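Local structure of adenylosuccinate lyase (Francisella tularensis subsp. tularensis SCHU S4, 4EEI) at residues M110-K115 against A323-K328; A29-L34 against K41-E46; E133-G138 against T417-I422. The protein probably catalyses two fumarate-releasing beta-eliminations of purine biosynthesis, one of them the cleavage of adenylosuccinate to AMP and fumarate. All coordinates share one frame; numbering follows the deposited sequence.

Contact 1: residues M110-K115 against A323-K328; sequences MSYVIK and ALRRMK
L324 reaches from helix 304-333 to V113 on helix 94-131, where two long helices of the bundle common to the fumarase/aspartase superfamily lie side by side. The backbones approach to 7.8 Å between V113 CA and L324 CA, and the leucine spans the gap. With CG anti to its own carbonyl carbon (chi1 -66°) and CD1 continuing the chain outward (chi2 170°), the methyl crosses to the neighbouring helix. CD1 settles 3.7 Å from V113 O, a carbonyl oxygen of the helix backbone, and 4.0 Å from V113 CG1, the valine methyl that lies anti to the backbone N. The valine itself leaves its helix pointing away from the partner, so one flank of it meets the leucine while L168 of helix 151-173 and H226 of helix 217-244 pack on it too. D116, L117 and L120 extend the leucine's surroundings along helix 94-131.

The solvent side, by contrast, has a single touch between two partly exposed side chains, Y112 and R325. The arginine chain, extended from CG to NE, brings its NH2 to 3.8 Å from Y112 CD1. The ring carbon lies at the guanidinium edge, near its plane, and the two planes are 61° apart, which is far from a parallel stack. The guanidinium is held instead by two carboxylates: NE pairs with D116 and NH2 with E9. Their negative charge probably offsets the nearby like charge of K115, whose NZ lies 6.5 Å from R325 NH2. The chemistry thus implies apolar helix packing inside, with an ion-paired arginine laid along its margin.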
loop_
_atom_site.group_PDB
_atom_site.type_symbol
_atom_site.label_atom_id
_atom_site.label_comp_id
_atom_site.label_asym_id
_atom_site.label_seq_id
_atom_site.Cartn_x
_atom_site.Cartn_y
_atom_site.Cartn_z
ATOM N N MET B 110 -19.521 -13.811 3.070
ATOM C CA MET B 110 -18.718 -14.380 4.152
ATOM C C MET B 110 -19.005 -15.849 4.399
ATOM O O MET B 110 -18.098 -16.615 4.744
ATOM C CB MET B 110 -18.930 -13.606 5.454
ATOM C CG MET B 110 -18.209 -12.291 5.506
ATOM S SD MET B 110 -18.302 -11.597 7.171
ATOM C CE MET B 110 -17.291 -12.761 8.093
ATOM N N SER B 111 -20.266 -16.241 4.242
ATOM C CA SER B 111 -20.651 -17.625 4.463
ATOM C C SER B 111 -19.866 -18.549 3.545
ATOM O O SER B 111 -19.449 -19.635 3.951
ATOM C CB SER B 111 -22.154 -17.803 4.235
ATOM O OG SER B 111 -22.874 -17.060 5.200
ATOM N N TYR B 112 -19.661 -18.111 2.306
ATOM C CA TYR B 112 -18.914 -18.913 1.336
ATOM C C TYR B 112 -17.413 -18.905 1.641
ATOM O O TYR B 112 -16.745 -19.935 1.521
ATOM C CB TYR B 112 -19.157 -18.417 -0.096
ATOM C CG TYR B 112 -20.484 -18.834 -0.695
ATOM C CD1 TYR B 112 -20.693 -20.140 -1.141
ATOM C CD2 TYR B 112 -21.520 -17.924 -0.838
ATOM C CE1 TYR B 112 -21.911 -20.529 -1.694
ATOM C CE2 TYR B 112 -22.739 -18.304 -1.394
ATOM C CZ TYR B 112 -22.925 -19.603 -1.818
ATOM O OH TYR B 112 -24.136 -19.966 -2.369
ATOM N N VAL B 113 -16.886 -17.747 2.017
ATOM C CA VAL B 113 -15.465 -17.633 2.348
ATOM C C VAL B 113 -15.136 -18.529 3.531
ATOM O O VAL B 113 -14.145 -19.251 3.513
ATOM C CB VAL B 113 -15.102 -16.196 2.696
ATOM C CG1 VAL B 113 -13.626 -16.098 3.123
ATOM C CG2 VAL B 113 -15.378 -15.289 1.499
ATOM N N ILE B 114 -15.989 -18.492 4.549
ATOM C CA ILE B 114 -15.761 -19.276 5.763
ATOM C C ILE B 114 -15.819 -20.779 5.473
ATOM O O ILE B 114 -14.974 -21.556 5.953
ATOM C CB ILE B 114 -16.759 -18.873 6.874
ATOM C CG1 ILE B 114 -16.370 -17.508 7.437
ATOM C CG2 ILE B 114 -16.777 -19.913 8.008
ATOM C CD1 ILE B 114 -17.391 -16.922 8.409
ATOM N N LYS B 115 -16.801 -21.195 4.676
ATOM C CA LYS B 115 -16.926 -22.604 4.316
ATOM C C LYS B 115 -15.682 -23.044 3.563
ATOM O O LYS B 115 -15.120 -24.112 3.829
ATOM C CB LYS B 115 -18.158 -22.838 3.435
ATOM C CG LYS B 115 -18.300 -24.279 2.964
ATOM C CD LYS B 115 -19.351 -24.425 1.865
ATOM C CE LYS B 115 -19.534 -25.890 1.441
ATOM N NZ LYS B 115 -18.271 -26.536 0.964
ATOM N N ALA B 323 -9.660 -18.335 -4.849
ATOM C CA ALA B 323 -8.316 -18.715 -4.429
ATOM C C ALA B 323 -8.353 -19.822 -3.388
ATOM O O ALA B 323 -7.535 -20.732 -3.432
ATOM C CB ALA B 323 -7.530 -17.496 -3.903
ATOM N N LEU B 324 -9.286 -19.745 -2.442
ATOM C CA LEU B 324 -9.368 -20.771 -1.394
ATOM C C LEU B 324 -9.748 -22.128 -1.974
ATOM O O LEU B 324 -9.265 -23.162 -1.510
ATOM C CB LEU B 324 -10.375 -20.379 -0.314
ATOM C CG LEU B 324 -10.007 -19.148 0.519
ATOM C CD1 LEU B 324 -11.185 -18.738 1.366
ATOM C CD2 LEU B 324 -8.803 -19.465 1.409
ATOM N N ARG B 325 -10.638 -22.136 -2.964
ATOM C CA ARG B 325 -11.045 -23.393 -3.602
ATOM C C ARG B 325 -9.926 -23.963 -4.438
ATOM O O ARG B 325 -9.688 -25.178 -4.439
ATOM C CB ARG B 325 -12.292 -23.190 -4.471
ATOM C CG ARG B 325 -13.519 -22.756 -3.686
ATOM C CD ARG B 325 -14.776 -22.761 -4.535
ATOM N NE ARG B 325 -15.932 -22.327 -3.746
ATOM C CZ ARG B 325 -17.146 -22.123 -4.244
ATOM N NH1 ARG B 325 -17.378 -22.305 -5.536
ATOM N NH2 ARG B 325 -18.127 -21.728 -3.445
ATOM N N ARG B 326 -9.237 -23.101 -5.176
ATOM C CA ARG B 326 -8.175 -23.604 -6.057
ATOM C C ARG B 326 -6.985 -24.105 -5.235
ATOM O O ARG B 326 -6.393 -25.147 -5.550
ATOM C CB ARG B 326 -7.722 -22.536 -7.056
ATOM C CG ARG B 326 -6.566 -22.996 -7.934
ATOM C CD ARG B 326 -6.331 -22.087 -9.136
ATOM N NE ARG B 326 -5.339 -22.680 -10.037
ATOM C CZ ARG B 326 -5.089 -22.249 -11.266
ATOM N NH1 ARG B 326 -5.754 -21.208 -11.748
ATOM N NH2 ARG B 326 -4.176 -22.868 -12.012
ATOM N N MET B 327 -6.640 -23.375 -4.178
ATOM C CA MET B 327 -5.567 -23.828 -3.292
ATOM C C MET B 327 -5.910 -25.157 -2.625
ATOM O O MET B 327 -5.057 -26.027 -2.503
ATOM C CB MET B 327 -5.249 -22.782 -2.227
ATOM C CG MET B 327 -4.137 -23.250 -1.268
ATOM S SD MET B 327 -2.530 -23.465 -2.096
ATOM C CE MET B 327 -1.873 -21.807 -1.895
ATOM N N LYS B 328 -7.157 -25.320 -2.193
ATOM C CA LYS B 328 -7.568 -26.600 -1.611
ATOM C C LYS B 328 -7.419 -27.746 -2.603
ATOM O O LYS B 328 -6.892 -28.817 -2.265
ATOM C CB LYS B 328 -9.009 -26.534 -1.093
ATOM C CG LYS B 328 -9.561 -27.893 -0.636
ATOM C CD LYS B 328 -11.043 -27.991 -0.952
ATOM C CE LYS B 328 -11.738 -29.117 -0.205
ATOM N NZ LYS B 328 -11.250 -30.492 -0.544
#

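Contact 2: residues A29-L34 against K41-E46; sequences AILEAL and KGTAAE
L31 lays its CD2 methyl over the first turn of helix 43-50, overlapping A44 and the methyl of T43. Helices 16-33 and 43-50 form a helix-loop-helix in the N-terminal part of the lyase chain, with a short connection that brings E32 CA within 5.2 Å of A44 CA. The small A44 side chain allows the two backbones to come this close. The leucine CG stands anti to the backbone N (chi1 -178°), which turns the branched end toward helix 43-50, where CD2 lies 3.9 Å from A44 CA and 4.1 Å from T43 CG2.

T43 presents different chemistry on its two branches. CG2, anti to the backbone N, faces the leucine, whereas OG1 is hydrogen-bonded to the carbonyl oxygen of P40. G42 is the N-cap residue, with a positive phi of 99°. E35 of the loop binds this helix start, its carboxylate accepting hydrogen bonds from the backbone N atoms of G42 and A44.

E32 joins the contact through the base of its side chain, while its extended chain carries the carboxylate to a long, weak ion pair with R48. The A44 CB methyl sits 3.8 Å from E32 CB and equally 3.8 Å from E32 N.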
loop_
_atom_site.group_PDB
_atom_site.type_symbol
_atom_site.label_atom_id
_atom_site.label_comp_id
_atom_site.label_asym_id
_atom_site.label_seq_id
_atom_site.Cartn_x
_atom_site.Cartn_y
_atom_site.Cartn_z
ATOM N N ALA B 29 -38.300 -4.375 5.681
ATOM C CA ALA B 29 -38.058 -4.554 7.113
ATOM C C ALA B 29 -38.466 -3.308 7.903
ATOM O O ALA B 29 -39.180 -3.405 8.910
ATOM C CB ALA B 29 -36.601 -4.907 7.376
ATOM N N ILE B 30 -38.017 -2.135 7.458
ATOM C CA ILE B 30 -38.403 -0.902 8.140
ATOM C C ILE B 30 -39.893 -0.607 7.916
ATOM O O ILE B 30 -40.582 -0.118 8.814
ATOM C CB ILE B 30 -37.502 0.298 7.738
ATOM C CG1 ILE B 30 -37.829 1.522 8.597
ATOM C CG2 ILE B 30 -37.638 0.629 6.255
ATOM C CD1 ILE B 30 -37.637 1.276 10.080
ATOM N N LEU B 31 -40.406 -0.934 6.735
ATOM C CA LEU B 31 -41.823 -0.689 6.452
ATOM C C LEU B 31 -42.702 -1.514 7.385
ATOM O O LEU B 31 -43.709 -1.025 7.894
ATOM C CB LEU B 31 -42.152 -0.996 4.986
ATOM C CG LEU B 31 -43.587 -0.747 4.508
ATOM C CD1 LEU B 31 -43.969 0.719 4.615
ATOM C CD2 LEU B 31 -43.770 -1.238 3.067
ATOM N N GLU B 32 -42.311 -2.764 7.618
ATOM C CA GLU B 32 -43.061 -3.643 8.512
ATOM C C GLU B 32 -42.979 -3.130 9.949
ATOM O O GLU B 32 -43.966 -3.141 10.686
ATOM C CB GLU B 32 -42.531 -5.084 8.420
ATOM C CG GLU B 32 -43.200 -6.062 9.386
ATOM C CD GLU B 32 -42.775 -7.510 9.173
ATOM O OE1 GLU B 32 -42.225 -7.834 8.095
ATOM O OE2 GLU B 32 -42.995 -8.324 10.094
ATOM N N ALA B 33 -41.799 -2.665 10.343
ATOM C CA ALA B 33 -41.634 -2.055 11.661
ATOM C C ALA B 33 -42.601 -0.886 11.827
ATOM O O ALA B 33 -43.257 -0.737 12.864
ATOM C CB ALA B 33 -40.193 -1.589 11.846
ATOM N N LEU B 34 -42.698 -0.063 10.789
ATOM C CA LEU B 34 -43.512 1.139 10.847
ATOM C C LEU B 34 -45.003 0.833 10.881
ATOM O O LEU B 34 -45.809 1.729 11.097
ATOM C CB LEU B 34 -43.167 2.071 9.687
ATOM C CG LEU B 34 -41.815 2.773 9.831
ATOM C CD1 LEU B 34 -41.488 3.620 8.607
ATOM C CD2 LEU B 34 -41.799 3.631 11.092
ATOM N N LYS B 41 -51.493 -2.179 8.780
ATOM C CA LYS B 41 -51.013 -3.554 8.935
ATOM C C LYS B 41 -51.178 -4.322 7.629
ATOM O O LYS B 41 -52.208 -4.196 6.966
ATOM C CB LYS B 41 -51.780 -4.278 10.040
ATOM C CG LYS B 41 -51.717 -3.599 11.397
ATOM C CD LYS B 41 -50.305 -3.597 11.959
ATOM C CE LYS B 41 -50.269 -3.030 13.374
ATOM N NZ LYS B 41 -48.928 -3.208 14.004
ATOM N N GLY B 42 -50.163 -5.101 7.257
ATOM C CA GLY B 42 -50.235 -5.919 6.057
ATOM C C GLY B 42 -49.548 -5.332 4.834
ATOM O O GLY B 42 -49.357 -6.030 3.837
ATOM N N THR B 43 -49.164 -4.059 4.906
ATOM C CA THR B 43 -48.622 -3.360 3.744
ATOM C C THR B 43 -47.313 -3.977 3.253
ATOM O O THR B 43 -47.155 -4.257 2.064
ATOM C CB THR B 43 -48.419 -1.863 4.035
ATOM O OG1 THR B 43 -49.678 -1.269 4.382
ATOM C CG2 THR B 43 -47.853 -1.158 2.819
ATOM N N ALA B 44 -46.374 -4.188 4.170
ATOM C CA ALA B 44 -45.086 -4.783 3.817
ATOM C C ALA B 44 -45.265 -6.185 3.229
ATOM O O ALA B 44 -44.589 -6.559 2.269
ATOM C CB ALA B 44 -44.171 -4.823 5.029
ATOM N N ALA B 45 -46.174 -6.966 3.801
ATOM C CA ALA B 45 -46.384 -8.330 3.321
ATOM C C ALA B 45 -46.978 -8.334 1.913
ATOM O O ALA B 45 -46.677 -9.211 1.096
ATOM C CB ALA B 45 -47.276 -9.094 4.280
ATOM N N GLU B 46 -47.842 -7.359 1.646
ATOM C CA GLU B 46 -48.466 -7.206 0.334
ATOM C C GLU B 46 -47.410 -6.943 -0.742
ATOM O O GLU B 46 -47.393 -7.591 -1.791
ATOM C CB GLU B 46 -49.462 -6.048 0.377
ATOM C CG GLU B 46 -50.054 -5.660 -0.967
ATOM C CD GLU B 46 -51.229 -6.533 -1.370
ATOM O OE1 GLU B 46 -51.542 -7.489 -0.629
ATOM O OE2 GLU B 46 -51.842 -6.260 -2.427
#

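Contact 3: residues E133-G138 against T417-I422; sequences EIITMG and TYLKEI
Strand 135-140, half of an antiparallel hairpin with strand 143-149, starts beside the end of helix 411-418, where L419 is the first residue to leave helical geometry and opens a type I beta turn to I422. The turn is closed by I422 N bonding to L419 O at 3.2 Å. I135 CA and L419 CA are 7.8 Å apart, and each side chain leaves its backbone toward the other segment.

I135 and L419 meet at an angle, methyl against methyl: I135 CD1 lies 3.8 Å from L419 CD1. The isoleucine CG1 is anti to the backbone N (chi1 -172°), which directs that longer branch at the leucine. The other leucine methyl, CD2, turns to the backbone, 4.2 Å from E133 O. F411 and I414 of helix 411-418 enlarge the apolar patch around I135, with K415 also touching it.

Polar groups find partners beyond the segments. The E133 carboxylate forms a salt bridge with R338. K420 NZ donates to the carbonyl oxygens of Y187 and L190 of the second subunit, and E421 OE1 is hydrogen-bonded to T192 OG1 of that subunit. Cohesion between the segments is thus apolar, while K420 and E421 help join two subunits.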
loop_
_atom_site.group_PDB
_atom_site.type_symbol
_atom_site.label_atom_id
_atom_site.label_comp_id
_atom_site.label_asym_id
_atom_site.label_seq_id
_atom_site.Cartn_x
_atom_site.Cartn_y
_atom_site.Cartn_z
ATOM N N GLU B 133 5.065 -38.566 8.855
ATOM C CA GLU B 133 6.111 -39.585 9.014
ATOM C C GLU B 133 7.355 -39.361 8.158
ATOM O O GLU B 133 8.393 -39.987 8.381
ATOM C CB GLU B 133 5.538 -40.951 8.625
ATOM C CG GLU B 133 5.037 -41.003 7.176
ATOM C CD GLU B 133 4.652 -42.400 6.718
ATOM O OE1 GLU B 133 5.554 -43.179 6.341
ATOM O OE2 GLU B 133 3.444 -42.714 6.723
ATOM N N ILE B 134 7.244 -38.493 7.160
ATOM C CA ILE B 134 8.317 -38.320 6.190
ATOM C C ILE B 134 9.370 -37.374 6.745
ATOM O O ILE B 134 9.037 -36.313 7.270
ATOM C CB ILE B 134 7.761 -37.772 4.866
ATOM C CG1 ILE B 134 6.715 -38.738 4.301
ATOM C CG2 ILE B 134 8.876 -37.525 3.869
ATOM C CD1 ILE B 134 6.052 -38.253 3.020
ATOM N N ILE B 135 10.641 -37.749 6.633
ATOM C CA ILE B 135 11.706 -36.867 7.110
ATOM C C ILE B 135 12.280 -36.053 5.944
ATOM O O ILE B 135 12.548 -36.593 4.865
ATOM C CB ILE B 135 12.801 -37.644 7.890
ATOM C CG1 ILE B 135 13.791 -36.683 8.549
ATOM C CG2 ILE B 135 13.516 -38.639 7.000
ATOM C CD1 ILE B 135 14.568 -37.333 9.691
ATOM N N THR B 136 12.423 -34.744 6.157
ATOM C CA THR B 136 12.904 -33.843 5.110
ATOM C C THR B 136 13.978 -32.929 5.687
ATOM O O THR B 136 14.126 -32.841 6.908
ATOM C CB THR B 136 11.760 -32.988 4.545
ATOM O OG1 THR B 136 12.215 -32.248 3.405
ATOM C CG2 THR B 136 11.249 -32.014 5.607
ATOM N N MET B 137 14.737 -32.266 4.819
ATOM C CA MET B 137 15.699 -31.270 5.284
ATOM C C MET B 137 15.017 -29.925 5.509
ATOM O O MET B 137 14.444 -29.338 4.574
ATOM C CB MET B 137 16.846 -31.087 4.283
ATOM C CG MET B 137 17.828 -32.240 4.221
ATOM S SD MET B 137 18.492 -32.640 5.851
ATOM C CE MET B 137 19.144 -31.038 6.328
ATOM N N GLY B 138 15.065 -29.440 6.747
ATOM C CA GLY B 138 14.670 -28.072 7.043
ATOM C C GLY B 138 15.699 -27.128 6.445
ATOM O O GLY B 138 16.875 -27.493 6.308
ATOM N N THR B 417 15.593 -38.927 16.316
ATOM C CA THR B 417 16.112 -37.739 16.978
ATOM C C THR B 417 15.356 -36.493 16.555
ATOM O O THR B 417 14.884 -35.723 17.392
ATOM C CB THR B 417 17.616 -37.565 16.684
ATOM O OG1 THR B 417 18.327 -38.713 17.166
ATOM C CG2 THR B 417 18.167 -36.319 17.359
ATOM N N TYR B 418 15.231 -36.298 15.249
ATOM C CA TYR B 418 14.743 -35.033 14.731
ATOM C C TYR B 418 13.229 -34.967 14.593
ATOM O O TYR B 418 12.680 -33.918 14.255
ATOM C CB TYR B 418 15.437 -34.722 13.410
ATOM C CG TYR B 418 16.907 -34.446 13.595
ATOM C CD1 TYR B 418 17.344 -33.193 13.991
ATOM C CD2 TYR B 418 17.856 -35.441 13.391
ATOM C CE1 TYR B 418 18.682 -32.926 14.165
ATOM C CE2 TYR B 418 19.203 -35.184 13.570
ATOM C CZ TYR B 418 19.608 -33.925 13.959
ATOM O OH TYR B 418 20.946 -33.651 14.137
ATOM N N LEU B 419 12.561 -36.085 14.851
ATOM C CA LEU B 419 11.103 -36.119 14.854
ATOM C C LEU B 419 10.575 -36.536 16.227
ATOM O O LEU B 419 9.416 -36.934 16.362
ATOM C CB LEU B 419 10.582 -37.066 13.769
ATOM C CG LEU B 419 10.329 -36.465 12.381
ATOM C CD1 LEU B 419 11.604 -35.993 11.706
ATOM C CD2 LEU B 419 9.615 -37.463 11.497
ATOM N N LYS B 420 11.437 -36.431 17.237
ATOM C CA LYS B 420 11.126 -36.846 18.609
ATOM C C LYS B 420 9.833 -36.234 19.165
ATOM O O LYS B 420 9.060 -36.913 19.837
ATOM C CB LYS B 420 12.298 -36.482 19.531
ATOM C CG LYS B 420 12.117 -36.861 20.998
ATOM C CD LYS B 420 13.218 -36.228 21.873
ATOM C CE LYS B 420 13.016 -34.714 22.053
ATOM N NZ LYS B 420 14.289 -33.918 22.100
ATOM N N GLU B 421 9.596 -34.958 18.882
ATOM C CA GLU B 421 8.465 -34.255 19.482
ATOM C C GLU B 421 7.299 -34.024 18.521
ATOM O O GLU B 421 6.372 -33.270 18.836
ATOM C CB GLU B 421 8.921 -32.905 20.050
ATOM C CG GLU B 421 9.969 -33.006 21.154
ATOM C CD GLU B 421 9.374 -33.350 22.505
ATOM O OE1 GLU B 421 8.155 -33.594 22.586
ATOM O OE2 GLU B 421 10.122 -33.372 23.493
ATOM N N ILE B 422 7.331 -34.665 17.359
ATOM C CA ILE B 422 6.336 -34.357 16.330
ATOM C C ILE B 422 4.900 -34.657 16.796
ATOM O O ILE B 422 3.971 -33.944 16.420
ATOM C CB ILE B 422 6.661 -35.061 14.987
ATOM C CG1 ILE B 422 5.880 -34.423 13.835
ATOM C CG2 ILE B 422 6.371 -36.537 15.069
ATOM C CD1 ILE B 422 6.145 -32.936 13.689
#

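In the fold
The three contacts are spread along an elongated, mostly helical chain. Contact 2 comes first and is local, six residues separating its segments; it closes before contact 1 opens. Contacts 1 and 3 interleave: 110-115, 133-138, 323-328, then 417-422, with helix 94-131 leading directly to strand 135-140. Contact 1 lies about 8 Å from the centre of the chain, whereas contacts 2 and 3 lie on opposite sides of that centre, about 65 Å apart between their centres. From contact 1 the centres of contacts 2 and 3 are about 36 and 31 Å away. Central helices thus connect two distant ends, and among the three only contact 3 touches another subunit of the tetramer.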